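Protein angel homolog 2 (Homo sapiens, PDB 6RW0) has 2',3'-cyclic phosphatase activity as a member of the CCR4/nocturin family and probably binds the 3' untranslated regions of mRNA. Local coordinates at residues Phe158-Ile163 and Leu210-Ala215; His195-Tyr198 and Asp204-Leu207; Lys206-Ala211 and Pro284-Ser289; Pro244-Ile249 and Leu336-Ser341; Pro280-Asn285 and Gln290-Glu295. One frame throughout, in Å; residues are numbered along the deposited sequence.

Helix 203-220 supplies one side of interactions 1, 2 and 3. The centres of interactions 1 and 3 lie about 5 Å apart, as do those of interactions 3 and 5, where Trp-282 NE1 meets Ile-288 O at 2.9 Å. Interaction 4 is more remote, its centre about 20 Å from that of interaction 1, yet it joins the same helix through Leu-210 CD2 and Phe-248 CD2, 3.7 Å apart. Interaction 2 is tied to interaction 3 by Gln-209 OE1 and Leu-197 N at 3.0 Å. It also lies near the bound magnesium ion, about 7 Å from the Tyr-198 side chain.

Interaction 1. Residues Phe158-Ile163 and Leu210-Ala215; sequences FFRPDI and LAMLLA
Arg-160, whose CG lies 4.3 Å from Met-212 CE on the helix, holds Asp-162 by two short bonds: its NH2 meets Asp-162 OD2 at 2.8 Å, almost straight at 176°. NE reaches OD1 of the same carboxylate, so the arginine grips it side-on. Both acceptors lie close to the guanidinium plane and both use syn lone pairs, which should keep the two groups nearly coplanar. The methyl CD1 of Ile-163 sits 3.5 Å above that plane, toward its rim, and the turn from Arg-160 to Ile-163 is a type I beta turn. NH2 also has a weak bond to Asn-285 O.

Across the contact, the Phe-158 ring and the Met-212 chain run past each other in opposite directions. Phe-158 CD1 touches Met-212 CB at 3.8 Å and SD at 3.9 Å. The sulfur is 5.2 Å from the ring centroid and 67° off its normal, an oblique Met-aromatic contact. Met-212 bends at its last torsion (chi3 82°), and this turn carries CE to within 3.7 Å of Phe-158 CA. In the DNase I-like fold, this places the loop after strand 148-157 against helix 203-220, with Thr-194 of strand 189-195 touching both Phe-158 and Leu-213. Were Phe-158 replaced by an alanine, a gap would probably open beside Met-212 CB and SD, and the thioether would be freer to turn. Farther along the ring, Phe-158 CZ approaches Leu-213 CB at 4.3 Å.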
# COMPACT_ATOMS: atom_id res chain seq x y z
N PHE A 158 -3.65 -0.61 -13.95
CA PHE A 158 -2.31 -0.44 -14.49
C PHE A 158 -2.12 -1.18 -15.81
O PHE A 158 -1.16 -0.89 -16.53
CB PHE A 158 -1.23 -0.85 -13.48
CG PHE A 158 -1.29 -0.10 -12.16
CD1 PHE A 158 -1.53 1.27 -12.11
CD2 PHE A 158 -1.08 -0.77 -10.98
CE1 PHE A 158 -1.57 1.94 -10.89
CE2 PHE A 158 -1.11 -0.11 -9.78
CZ PHE A 158 -1.37 1.25 -9.73
N PHE A 159 -3.02 -2.08 -16.13
CA PHE A 159 -2.93 -2.83 -17.40
C PHE A 159 -3.38 -1.91 -18.55
O PHE A 159 -4.49 -1.44 -18.50
CB PHE A 159 -3.82 -4.06 -17.39
CG PHE A 159 -3.81 -4.81 -18.69
CD1 PHE A 159 -2.67 -5.44 -19.12
CD2 PHE A 159 -4.91 -4.81 -19.51
CE1 PHE A 159 -2.65 -6.10 -20.34
CE2 PHE A 159 -4.89 -5.47 -20.72
CZ PHE A 159 -3.75 -6.10 -21.14
N ARG A 160 -2.53 -1.67 -19.54
CA ARG A 160 -2.91 -0.90 -20.74
C ARG A 160 -2.71 -1.82 -21.94
O ARG A 160 -1.59 -2.07 -22.27
CB ARG A 160 -2.08 0.37 -20.86
CG ARG A 160 -2.50 1.48 -19.92
CD ARG A 160 -3.77 2.16 -20.37
NE ARG A 160 -3.60 2.84 -21.64
CZ ARG A 160 -3.35 4.13 -21.78
NH1 ARG A 160 -3.30 4.92 -20.73
NH2 ARG A 160 -3.08 4.63 -22.97
N PRO A 161 -3.75 -2.25 -22.66
CA PRO A 161 -3.54 -3.15 -23.77
C PRO A 161 -2.79 -2.46 -24.92
O PRO A 161 -2.25 -3.15 -25.69
CB PRO A 161 -4.94 -3.58 -24.19
CG PRO A 161 -5.84 -2.51 -23.68
CD PRO A 161 -5.14 -1.86 -22.50
N ASP A 162 -2.81 -1.13 -24.99
CA ASP A 162 -2.16 -0.38 -26.05
C ASP A 162 -0.71 -0.03 -25.76
O ASP A 162 -0.07 0.63 -26.59
CB ASP A 162 -2.97 0.91 -26.34
CG ASP A 162 -3.17 1.79 -25.09
OD1 ASP A 162 -3.33 1.26 -23.97
OD2 ASP A 162 -3.18 3.03 -25.24
N ILE A 163 -0.17 -0.45 -24.61
CA ILE A 163 1.19 -0.11 -24.18
C ILE A 163 1.86 -1.40 -23.73
O ILE A 163 1.53 -1.93 -22.67
CB ILE A 163 1.18 0.94 -23.06
CG1 ILE A 163 0.50 2.21 -23.57
CG2 ILE A 163 2.59 1.21 -22.57
CD1 ILE A 163 0.22 3.22 -22.51
N LEU A 210 3.39 3.10 -10.18
CA LEU A 210 3.37 4.16 -9.17
C LEU A 210 3.02 5.51 -9.78
O LEU A 210 2.20 6.26 -9.23
CB LEU A 210 4.72 4.22 -8.46
CG LEU A 210 4.89 5.34 -7.44
CD1 LEU A 210 3.91 5.16 -6.29
CD2 LEU A 210 6.31 5.41 -6.94
N ALA A 211 3.62 5.85 -10.93
CA ALA A 211 3.31 7.12 -11.58
C ALA A 211 1.83 7.21 -11.92
O ALA A 211 1.22 8.29 -11.82
CB ALA A 211 4.16 7.26 -12.85
N MET A 212 1.22 6.10 -12.35
CA MET A 212 -0.20 6.10 -12.67
C MET A 212 -1.04 6.37 -11.42
O MET A 212 -2.01 7.12 -11.48
CB MET A 212 -0.58 4.77 -13.32
CG MET A 212 0.01 4.63 -14.71
SD MET A 212 -0.05 2.94 -15.36
CE MET A 212 -1.65 2.91 -15.94
N LEU A 213 -0.68 5.76 -10.29
CA LEU A 213 -1.40 6.06 -9.05
C LEU A 213 -1.21 7.52 -8.65
O LEU A 213 -2.17 8.22 -8.29
CB LEU A 213 -0.91 5.15 -7.92
CG LEU A 213 -1.70 5.28 -6.62
CD1 LEU A 213 -3.12 4.76 -6.80
CD2 LEU A 213 -0.98 4.55 -5.51
N LEU A 214 0.03 8.01 -8.71
CA LEU A 214 0.30 9.40 -8.35
C LEU A 214 -0.45 10.37 -9.25
O LEU A 214 -0.95 11.41 -8.78
CB LEU A 214 1.80 9.69 -8.37
CG LEU A 214 2.63 8.96 -7.32
CD1 LEU A 214 4.11 9.26 -7.55
CD2 LEU A 214 2.24 9.32 -5.89
N ALA A 215 -0.56 10.07 -10.55
CA ALA A 215 -1.32 10.93 -11.44
C ALA A 215 -2.80 10.96 -11.06
O ALA A 215 -3.43 12.01 -11.09
CB ALA A 215 -1.15 10.48 -12.89

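Interaction 2. Residues His195-Tyr198 and Asp204-Leu207; sequences HLLY and DIKL
The backbones come nearest at Leu-197 and Lys-206, whose CA atoms are 6.0 Å apart where the loop leaving strand 189-195 passes the first turns of helix 203-220. From the helix, the Lys-206 chain reaches back to the loop, with CE 3.0 Å from Leu-197 O. A bend at the last torsion (chi4 72°) turns the ammonium group toward two successive carbonyls. NZ donates to Leu-197 O at 2.8 Å, with a C=O...N angle of 152° and a tilt of 22° out of the carbonyl plane. Its second bond, to Tyr-198 O at 3.0 Å, is differently made: the nitrogen stands well above that carbonyl plane and does not lie on a lone pair. Gln-267 OE1 is a third acceptor, so the buried amine has three polar partners. Such a grip fixes the end of the chain and is consistent with a charged ammonium group.

Beside this polar cluster, the CD2 branch of Leu-197 packs against Ile-205 CG2 at 3.7 Å and comes within 4.0 Å of Ile-205 CD1. These two side chains cross obliquely, one methyl of the leucine lying against both branches of the isoleucine. Leu-196 adds a lighter contact, its CD1 4.1 Å from Lys-206 O. Leu-196 O accepts from Asn-238 ND2, in the Gly-Asp-Phe-Asn sequence found in this family. The contact thus closes the start of a beta-alpha-beta crossover: strand 189-195 leads through helix 203-220 to strand 231-236, its parallel neighbour, while Leu-245 of helix 244-251 touches Lys-206 from another side.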
# COMPACT_ATOMS: atom_id res chain seq x y z
N HIS A 195 -1.50 -2.14 -4.76
CA HIS A 195 -0.64 -3.31 -4.59
C HIS A 195 0.16 -3.39 -5.88
O HIS A 195 -0.38 -3.77 -6.93
CB HIS A 195 -1.48 -4.55 -4.33
CG HIS A 195 -0.68 -5.75 -3.93
ND1 HIS A 195 -1.26 -6.96 -3.64
CD2 HIS A 195 0.65 -5.92 -3.79
CE1 HIS A 195 -0.31 -7.84 -3.33
NE2 HIS A 195 0.86 -7.23 -3.40
N LEU A 196 1.42 -2.97 -5.83
CA LEU A 196 2.25 -2.93 -7.03
C LEU A 196 2.77 -4.32 -7.39
O LEU A 196 2.84 -5.23 -6.56
CB LEU A 196 3.45 -2.00 -6.84
CG LEU A 196 3.14 -0.53 -6.54
CD1 LEU A 196 4.43 0.29 -6.57
CD2 LEU A 196 2.12 0.04 -7.51
N LEU A 197 3.14 -4.47 -8.66
CA LEU A 197 3.73 -5.70 -9.19
C LEU A 197 4.80 -6.26 -8.27
O LEU A 197 5.71 -5.54 -7.85
CB LEU A 197 4.37 -5.36 -10.54
CG LEU A 197 5.07 -6.51 -11.25
CD1 LEU A 197 4.05 -7.58 -11.59
CD2 LEU A 197 5.77 -6.02 -12.49
N TYR A 198 4.77 -7.57 -8.01
CA TYR A 198 5.79 -8.20 -7.16
C TYR A 198 7.12 -8.33 -7.92
O TYR A 198 8.09 -7.93 -7.33
CB TYR A 198 5.33 -9.58 -6.70
CG TYR A 198 6.47 -10.39 -6.14
CD1 TYR A 198 7.04 -10.05 -4.93
CD2 TYR A 198 7.04 -11.42 -6.85
CE1 TYR A 198 8.13 -10.72 -4.43
CE2 TYR A 198 8.13 -12.11 -6.37
CZ TYR A 198 8.67 -11.76 -5.15
OH TYR A 198 9.76 -12.44 -4.69
N ASP A 204 10.89 -1.06 -13.97
CA ASP A 204 10.30 -0.19 -15.01
C ASP A 204 8.78 -0.25 -14.88
O ASP A 204 8.16 0.77 -14.87
CB ASP A 204 10.77 -0.62 -16.40
CG ASP A 204 10.59 -2.08 -16.76
OD1 ASP A 204 10.58 -2.91 -15.89
OD2 ASP A 204 10.47 -2.34 -17.93
N ILE A 205 8.20 -1.43 -14.75
CA ILE A 205 6.76 -1.54 -14.55
C ILE A 205 6.36 -0.94 -13.21
O ILE A 205 5.38 -0.19 -13.13
CB ILE A 205 6.27 -2.99 -14.72
CG1 ILE A 205 6.60 -3.50 -16.12
CG2 ILE A 205 4.77 -3.02 -14.45
CD1 ILE A 205 6.23 -4.94 -16.31
N LYS A 206 7.11 -1.25 -12.15
CA LYS A 206 6.76 -0.73 -10.83
C LYS A 206 6.69 0.79 -10.81
O LYS A 206 5.75 1.37 -10.25
CB LYS A 206 7.78 -1.17 -9.78
CG LYS A 206 7.60 -2.53 -9.19
CD LYS A 206 8.33 -2.50 -7.84
CE LYS A 206 7.92 -3.66 -6.97
NZ LYS A 206 8.46 -4.94 -7.43
N LEU A 207 7.72 1.46 -11.34
CA LEU A 207 7.73 2.93 -11.32
C LEU A 207 6.61 3.49 -12.17
O LEU A 207 6.03 4.53 -11.82
CB LEU A 207 9.07 3.47 -11.82
CG LEU A 207 10.17 3.42 -10.75
CD1 LEU A 207 11.51 3.71 -11.39
CD2 LEU A 207 9.90 4.39 -9.62

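Interaction 3. Residues Lys206-Ala211 and Pro284-Ser289; sequences KLTQLA and PNLGIS
Thr-208 CG2 and Leu-286 CD2 form the tight part of this contact, methyl against methyl at 3.5 Å. The side chains run past one another in opposite senses, and they meet through these two methyls. Thr-208 sends CG2 to the loop because that methyl lies opposite the backbone N (chi1 -55° for OG1), while its hydroxyl turns back along the helix and is bonded to Asp-204 O. The polar end is thereby satisfied within the helix, and the methyl is left for apolar packing.

One turn further on, the fit is looser. Ile-288 CG2 is 4.5 Å from Ala-211 CB, and its CD1 approaches Ala-211 O at 4.1 Å. No hydrogen bond spans the segments, and only 142 Å² is buried in all. Away from the helix the loop grows more open: Pro-284 is exposed, and Asn-285 and Ser-289 are partly so. Between Leu-286 and Ile-288 in sequence, Gly-287 takes a positive phi of 77°, after a short 3-10 turn in which its N donates to Pro-284 O at 3.2 Å. Its two neighbours, Leu-286 and Ile-288, both direct their CB toward the helix.

Leu-286 and Ile-288 also touch Met-212, and Ile-288 reaches Ala-215. The loop between strands 253-255 and 329-331 therefore lies along one flank of helix 203-220, while Leu-210 turns to helix 244-251.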
# COMPACT_ATOMS: atom_id res chain seq x y z
N LYS A 206 7.11 -1.25 -12.15
CA LYS A 206 6.76 -0.73 -10.83
C LYS A 206 6.69 0.79 -10.81
O LYS A 206 5.75 1.37 -10.25
CB LYS A 206 7.78 -1.17 -9.78
CG LYS A 206 7.60 -2.53 -9.19
CD LYS A 206 8.33 -2.50 -7.84
CE LYS A 206 7.92 -3.66 -6.97
NZ LYS A 206 8.46 -4.94 -7.43
N LEU A 207 7.72 1.46 -11.34
CA LEU A 207 7.73 2.93 -11.32
C LEU A 207 6.61 3.49 -12.17
O LEU A 207 6.03 4.53 -11.82
CB LEU A 207 9.07 3.47 -11.82
CG LEU A 207 10.17 3.42 -10.75
CD1 LEU A 207 11.51 3.71 -11.39
CD2 LEU A 207 9.90 4.39 -9.62
N THR A 208 6.26 2.83 -13.27
CA THR A 208 5.19 3.33 -14.12
C THR A 208 3.84 3.14 -13.44
O THR A 208 2.98 4.03 -13.50
CB THR A 208 5.23 2.64 -15.48
OG1 THR A 208 6.53 2.81 -16.08
CG2 THR A 208 4.22 3.24 -16.45
N GLN A 209 3.63 2.00 -12.78
CA GLN A 209 2.42 1.80 -11.98
C GLN A 209 2.30 2.86 -10.90
O GLN A 209 1.25 3.47 -10.71
CB GLN A 209 2.42 0.40 -11.38
CG GLN A 209 2.30 -0.71 -12.41
CD GLN A 209 2.15 -2.10 -11.80
OE1 GLN A 209 2.46 -2.31 -10.63
NE2 GLN A 209 1.68 -3.05 -12.60
N LEU A 210 3.39 3.10 -10.18
CA LEU A 210 3.37 4.16 -9.17
C LEU A 210 3.02 5.51 -9.78
O LEU A 210 2.20 6.26 -9.23
CB LEU A 210 4.72 4.22 -8.46
CG LEU A 210 4.89 5.34 -7.44
CD1 LEU A 210 3.91 5.16 -6.29
CD2 LEU A 210 6.31 5.41 -6.94
N ALA A 211 3.62 5.85 -10.93
CA ALA A 211 3.31 7.12 -11.58
C ALA A 211 1.83 7.21 -11.92
O ALA A 211 1.22 8.29 -11.82
CB ALA A 211 4.16 7.26 -12.85
N PRO A 284 5.10 8.08 -24.50
CA PRO A 284 4.19 9.22 -24.51
C PRO A 284 2.70 8.88 -24.58
O PRO A 284 1.94 9.64 -24.10
CB PRO A 284 4.54 10.03 -25.76
CG PRO A 284 5.71 9.36 -26.40
CD PRO A 284 6.07 8.14 -25.59
N ASN A 285 2.31 7.71 -25.09
CA ASN A 285 0.88 7.33 -25.19
C ASN A 285 0.27 6.99 -23.81
O ASN A 285 -0.90 6.79 -23.78
CB ASN A 285 0.59 6.32 -26.30
CG ASN A 285 1.19 4.95 -26.11
OD1 ASN A 285 2.28 4.84 -25.60
ND2 ASN A 285 0.49 3.94 -26.57
N LEU A 286 1.05 6.85 -22.74
CA LEU A 286 0.51 6.73 -21.37
C LEU A 286 -0.21 8.04 -21.00
O LEU A 286 -1.16 7.98 -20.28
CB LEU A 286 1.62 6.40 -20.38
CG LEU A 286 1.11 6.12 -18.97
CD1 LEU A 286 0.04 5.05 -19.00
CD2 LEU A 286 2.23 5.71 -18.04
N GLY A 287 0.29 9.19 -21.43
CA GLY A 287 -0.34 10.48 -21.10
C GLY A 287 -0.04 10.95 -19.69
O GLY A 287 -0.89 11.54 -19.10
N ILE A 288 1.12 10.58 -19.19
CA ILE A 288 1.58 11.01 -17.85
C ILE A 288 2.95 11.67 -18.02
O ILE A 288 3.82 11.07 -18.60
CB ILE A 288 1.56 9.85 -16.84
CG1 ILE A 288 0.12 9.37 -16.61
CG2 ILE A 288 2.23 10.26 -15.54
CD1 ILE A 288 0.01 8.15 -15.74
N SER A 289 3.14 12.86 -17.47
CA SER A 289 4.40 13.61 -17.60
C SER A 289 5.45 13.04 -16.65
O SER A 289 5.12 12.30 -15.76
CB SER A 289 4.17 15.07 -17.29
OG SER A 289 4.07 15.27 -15.90

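Interaction 4. Residues Pro244-Ile249 and Leu336-Ser341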
# COMPACT_ATOMS: atom_id res chain seq x y z
N PRO A 244 15.30 3.01 -4.45
CA PRO A 244 14.98 4.15 -5.33
C PRO A 244 13.50 4.48 -5.38
O PRO A 244 13.12 5.66 -5.37
CB PRO A 244 15.54 3.71 -6.69
CG PRO A 244 16.71 2.83 -6.31
CD PRO A 244 16.24 2.07 -5.09
N LEU A 245 12.63 3.48 -5.46
CA LEU A 245 11.20 3.76 -5.50
C LEU A 245 10.72 4.42 -4.21
O LEU A 245 9.97 5.41 -4.25
CB LEU A 245 10.45 2.47 -5.81
CG LEU A 245 8.95 2.64 -6.02
CD1 LEU A 245 8.40 1.64 -7.04
CD2 LEU A 245 8.16 2.52 -4.71
N TYR A 246 11.16 3.92 -3.06
CA TYR A 246 10.81 4.54 -1.79
C TYR A 246 11.31 5.97 -1.72
O TYR A 246 10.58 6.88 -1.31
CB TYR A 246 11.42 3.73 -0.64
CG TYR A 246 11.16 4.34 0.71
CD1 TYR A 246 10.01 4.03 1.43
CD2 TYR A 246 12.04 5.26 1.26
CE1 TYR A 246 9.77 4.60 2.67
CE2 TYR A 246 11.81 5.83 2.51
CZ TYR A 246 10.66 5.50 3.19
OH TYR A 246 10.39 6.06 4.42
N SER A 247 12.57 6.19 -2.11
CA SER A 247 13.14 7.53 -2.04
C SER A 247 12.38 8.49 -2.93
O SER A 247 12.20 9.66 -2.57
CB SER A 247 14.61 7.47 -2.45
OG SER A 247 15.34 6.63 -1.57
N PHE A 248 11.94 8.03 -4.10
CA PHE A 248 11.13 8.87 -4.98
C PHE A 248 9.87 9.34 -4.27
O PHE A 248 9.51 10.53 -4.31
CB PHE A 248 10.81 8.12 -6.28
CG PHE A 248 9.82 8.85 -7.15
CD1 PHE A 248 10.06 10.15 -7.53
CD2 PHE A 248 8.66 8.24 -7.58
CE1 PHE A 248 9.16 10.85 -8.31
CE2 PHE A 248 7.75 8.93 -8.37
CZ PHE A 248 8.00 10.23 -8.73
N ILE A 249 9.16 8.42 -3.61
CA ILE A 249 7.94 8.81 -2.90
C ILE A 249 8.26 9.87 -1.85
O ILE A 249 7.59 10.90 -1.75
CB ILE A 249 7.25 7.59 -2.28
CG1 ILE A 249 6.79 6.64 -3.38
CG2 ILE A 249 6.06 8.01 -1.41
CD1 ILE A 249 6.26 5.30 -2.89
N LEU A 336 5.15 14.09 1.09
CA LEU A 336 4.70 12.88 1.78
C LEU A 336 5.73 12.40 2.79
O LEU A 336 6.93 12.35 2.50
CB LEU A 336 4.48 11.75 0.78
CG LEU A 336 3.45 12.07 -0.29
CD1 LEU A 336 3.42 10.99 -1.37
CD2 LEU A 336 2.07 12.22 0.34
N SER A 337 5.23 12.02 3.96
CA SER A 337 6.01 11.37 4.99
C SER A 337 5.52 9.94 5.15
O SER A 337 4.40 9.61 4.74
CB SER A 337 5.85 12.10 6.33
OG SER A 337 6.47 13.37 6.29
N SER A 338 6.35 9.11 5.74
CA SER A 338 6.00 7.73 6.06
C SER A 338 5.63 7.65 7.53
O SER A 338 6.32 8.21 8.39
CB SER A 338 7.17 6.80 5.78
OG SER A 338 6.93 5.49 6.28
N VAL A 339 4.54 6.94 7.84
CA VAL A 339 4.16 6.75 9.23
C VAL A 339 5.28 6.10 10.02
O VAL A 339 5.61 6.52 11.13
CB VAL A 339 2.85 5.95 9.34
CG1 VAL A 339 2.64 5.43 10.78
CG2 VAL A 339 1.68 6.81 8.90
N TYR A 340 5.87 5.04 9.47
CA TYR A 340 6.91 4.28 10.14
C TYR A 340 8.30 4.72 9.71
O TYR A 340 8.50 5.20 8.59
CB TYR A 340 6.70 2.80 9.84
CG TYR A 340 5.43 2.27 10.46
CD1 TYR A 340 5.42 1.84 11.77
CD2 TYR A 340 4.25 2.21 9.75
CE1 TYR A 340 4.26 1.34 12.36
CE2 TYR A 340 3.08 1.73 10.33
CZ TYR A 340 3.10 1.29 11.63
OH TYR A 340 1.93 0.80 12.18
N SER A 341 9.25 4.59 10.64
CA SER A 341 10.63 5.00 10.41
C SER A 341 11.54 3.85 9.98
O SER A 341 12.69 4.11 9.60
CB SER A 341 11.19 5.67 11.66
OG SER A 341 11.32 4.72 12.70
O HOH W 1 7.26 13.70 -0.86
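Two side chains of the helix, Tyr-246 and Ile-249, meet two of the strand, Ser-338 and Leu-336, in quite different ways. Ile-249 and Leu-336 are set at a slant, touching by single methyls: Ile-249 CG2 and Leu-336 CD1 are 4.0 Å apart. Near this pair, a water accepts from Leu-336 N at 2.9 Å and lies 3.0 Å from Ile-249 O, bridging the backbones; the same carbonyl accepts from His-332 NE2.

Tyr-246 extends from the helix toward the strand segment, its CG anti to its N (chi1 177°), and brings its hydroxyl end to Ser-338. The approach is to carbon, OH standing 3.6 Å from Ser-338 CB, while Ser-338 OG is 4.0 Å off. The hydroxyl is bonded instead to His-342 NE2 and Lys-250 NZ. Ser-338 OG points across that line of approach and donates to Tyr-340 O at 2.8 Å, on a lone pair in the carbonyl plane with a C=O...O angle of 134°. This bond links the end of the strand to the residues that follow it. A glycine here would remove both CB and OG, which would probably leave Tyr-340 O without this donor and a gap beside the Tyr-246 hydroxyl.

Strand 336-338 pairs antiparallel with strand 359-369, whose Phe-367 also touches Ile-249. Helix 244-251 thus lies against one of the two large sheets, the helix-on-sheet layering characteristic of the DNase I-like alpha/beta sandwich.

Interaction 5. Residues Pro280-Asn285 and Gln290-Glu295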
# COMPACT_ATOMS: atom_id res chain seq x y z
N PRO A 280 12.50 8.45 -21.58
CA PRO A 280 11.73 8.29 -20.34
C PRO A 280 11.42 6.81 -20.08
O PRO A 280 11.58 5.93 -20.95
CB PRO A 280 10.44 9.05 -20.64
CG PRO A 280 10.22 8.76 -22.09
CD PRO A 280 11.61 8.81 -22.70
N ILE A 281 10.93 6.55 -18.87
CA ILE A 281 10.68 5.18 -18.44
C ILE A 281 9.55 4.56 -19.24
O ILE A 281 9.60 3.38 -19.60
CB ILE A 281 10.39 5.15 -16.93
CG1 ILE A 281 11.62 5.60 -16.14
CG2 ILE A 281 9.94 3.75 -16.50
CD1 ILE A 281 11.37 5.76 -14.63
N TRP A 282 8.51 5.34 -19.50
CA TRP A 282 7.27 4.89 -20.15
C TRP A 282 7.00 5.74 -21.39
O TRP A 282 7.51 6.83 -21.46
CB TRP A 282 6.11 4.95 -19.14
CG TRP A 282 5.81 6.31 -18.62
CD1 TRP A 282 5.16 7.32 -19.26
CD2 TRP A 282 6.15 6.82 -17.32
NE1 TRP A 282 5.08 8.42 -18.45
CE2 TRP A 282 5.68 8.15 -17.27
CE3 TRP A 282 6.81 6.29 -16.22
CZ2 TRP A 282 5.85 8.94 -16.14
CZ3 TRP A 282 6.97 7.07 -15.10
CH2 TRP A 282 6.50 8.38 -15.07
N PRO A 283 6.26 5.23 -22.38
CA PRO A 283 6.06 5.98 -23.60
C PRO A 283 5.08 7.16 -23.52
O PRO A 283 4.29 7.20 -22.65
CB PRO A 283 5.57 4.92 -24.59
CG PRO A 283 4.86 3.93 -23.73
CD PRO A 283 5.69 3.89 -22.47
N PRO A 284 5.10 8.08 -24.50
CA PRO A 284 4.19 9.22 -24.51
C PRO A 284 2.70 8.88 -24.58
O PRO A 284 1.94 9.64 -24.10
CB PRO A 284 4.54 10.03 -25.76
CG PRO A 284 5.71 9.36 -26.40
CD PRO A 284 6.07 8.14 -25.59
N ASN A 285 2.31 7.71 -25.09
CA ASN A 285 0.88 7.33 -25.19
C ASN A 285 0.27 6.99 -23.81
O ASN A 285 -0.90 6.79 -23.78
CB ASN A 285 0.59 6.32 -26.30
CG ASN A 285 1.19 4.95 -26.11
OD1 ASN A 285 2.28 4.84 -25.60
ND2 ASN A 285 0.49 3.94 -26.57
N GLN A 290 6.67 13.56 -16.73
CA GLN A 290 7.78 13.19 -15.80
C GLN A 290 7.53 13.75 -14.39
O GLN A 290 8.31 13.44 -13.55
CB GLN A 290 9.13 13.67 -16.32
CG GLN A 290 9.52 13.03 -17.63
CD GLN A 290 9.71 11.55 -17.47
OE1 GLN A 290 8.78 10.80 -17.64
NE2 GLN A 290 10.92 11.12 -17.14
N ASN A 291 6.57 14.66 -14.18
CA ASN A 291 6.14 15.11 -12.85
C ASN A 291 4.97 14.24 -12.34
O ASN A 291 4.37 14.65 -11.38
CB ASN A 291 5.79 16.59 -12.87
CG ASN A 291 6.97 17.47 -13.19
OD1 ASN A 291 8.10 17.07 -13.02
ND2 ASN A 291 6.70 18.66 -13.67
N CYS A 292 4.63 13.14 -13.03
CA CYS A 292 3.60 12.20 -12.59
C CYS A 292 2.22 12.85 -12.52
O CYS A 292 1.43 12.58 -11.61
CB CYS A 292 3.97 11.51 -11.27
SG CYS A 292 5.44 10.48 -11.41
N VAL A 293 1.92 13.72 -13.49
CA VAL A 293 0.58 14.26 -13.64
C VAL A 293 0.04 13.90 -15.02
O VAL A 293 0.80 13.73 -15.98
CB VAL A 293 0.51 15.78 -13.42
CG1 VAL A 293 1.00 16.12 -12.03
CG2 VAL A 293 1.28 16.53 -14.47
N TYR A 294 -1.27 13.77 -15.12
CA TYR A 294 -1.86 13.57 -16.43
C TYR A 294 -1.56 14.77 -17.32
O TYR A 294 -1.54 15.91 -16.87
CB TYR A 294 -3.37 13.42 -16.30
CG TYR A 294 -3.84 12.15 -15.64
CD1 TYR A 294 -3.40 10.91 -16.08
CD2 TYR A 294 -4.76 12.18 -14.60
CE1 TYR A 294 -3.84 9.75 -15.49
CE2 TYR A 294 -5.22 11.01 -14.01
CZ TYR A 294 -4.75 9.80 -14.47
OH TYR A 294 -5.16 8.60 -13.92
N GLU A 295 -1.37 14.50 -18.62
CA GLU A 295 -1.12 15.53 -19.61
C GLU A 295 -1.91 15.23 -20.87
O GLU A 295 -2.24 14.07 -21.18
CB GLU A 295 0.38 15.69 -19.89
CG GLU A 295 1.01 14.46 -20.52
CD GLU A 295 2.51 14.56 -20.69
OE1 GLU A 295 3.10 15.62 -20.38
OE2 GLU A 295 3.11 13.57 -21.15
O HOH W 2 9.46 8.43 -17.16
O HOH W 3 1.86 12.38 -23.37
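Trp-282 and Gln-290 meet across a long excursion of the chain between strands 253-255 and 329-331, which form a small antiparallel pair in this DNase I-like domain. Neither segment holds a strand. No direct hydrogen bond joins them; 198 Å² is buried between them, and waters supply the polar links.

The packing centres on the indole and the glutamine amide. Gln-290 OE1 lies 3.8 Å from Trp-282 CZ2 and equally near Pro-280 CB, so the amide oxygen rests between tryptophan and proline. Ring and amide planes are 58° apart, and the two side chains run counter to each other without stacking. A bend in the glutamine (chi2 -64°) folds its amide toward this pair. One carbon further round the six-membered ring, Trp-282 CH2 approaches Cys-292 SG obliquely at 4.4 Å. Pro-280, preceded by a cis peptide bond, stands at the exposed edge of the contact.

The polar side of the indole is engaged elsewhere in the same loop: its NE1 is bonded to Ile-288 O. With CG lodged between backbone N and carbonyl carbon (chi1 62°), the ring is turned to the side where it meets Thr-208 and Ala-211 of helix 203-220.

Two waters bridge the segments. One molecule accepts from Ile-281 N at 2.9 Å and lies beside Gln-290 OE1, though its 2.5 Å separation there is short enough to be doubtful. The other bridge is sounder: a second water donates to Pro-284 O at 2.8 Å and to Glu-295 OE2 at the same distance.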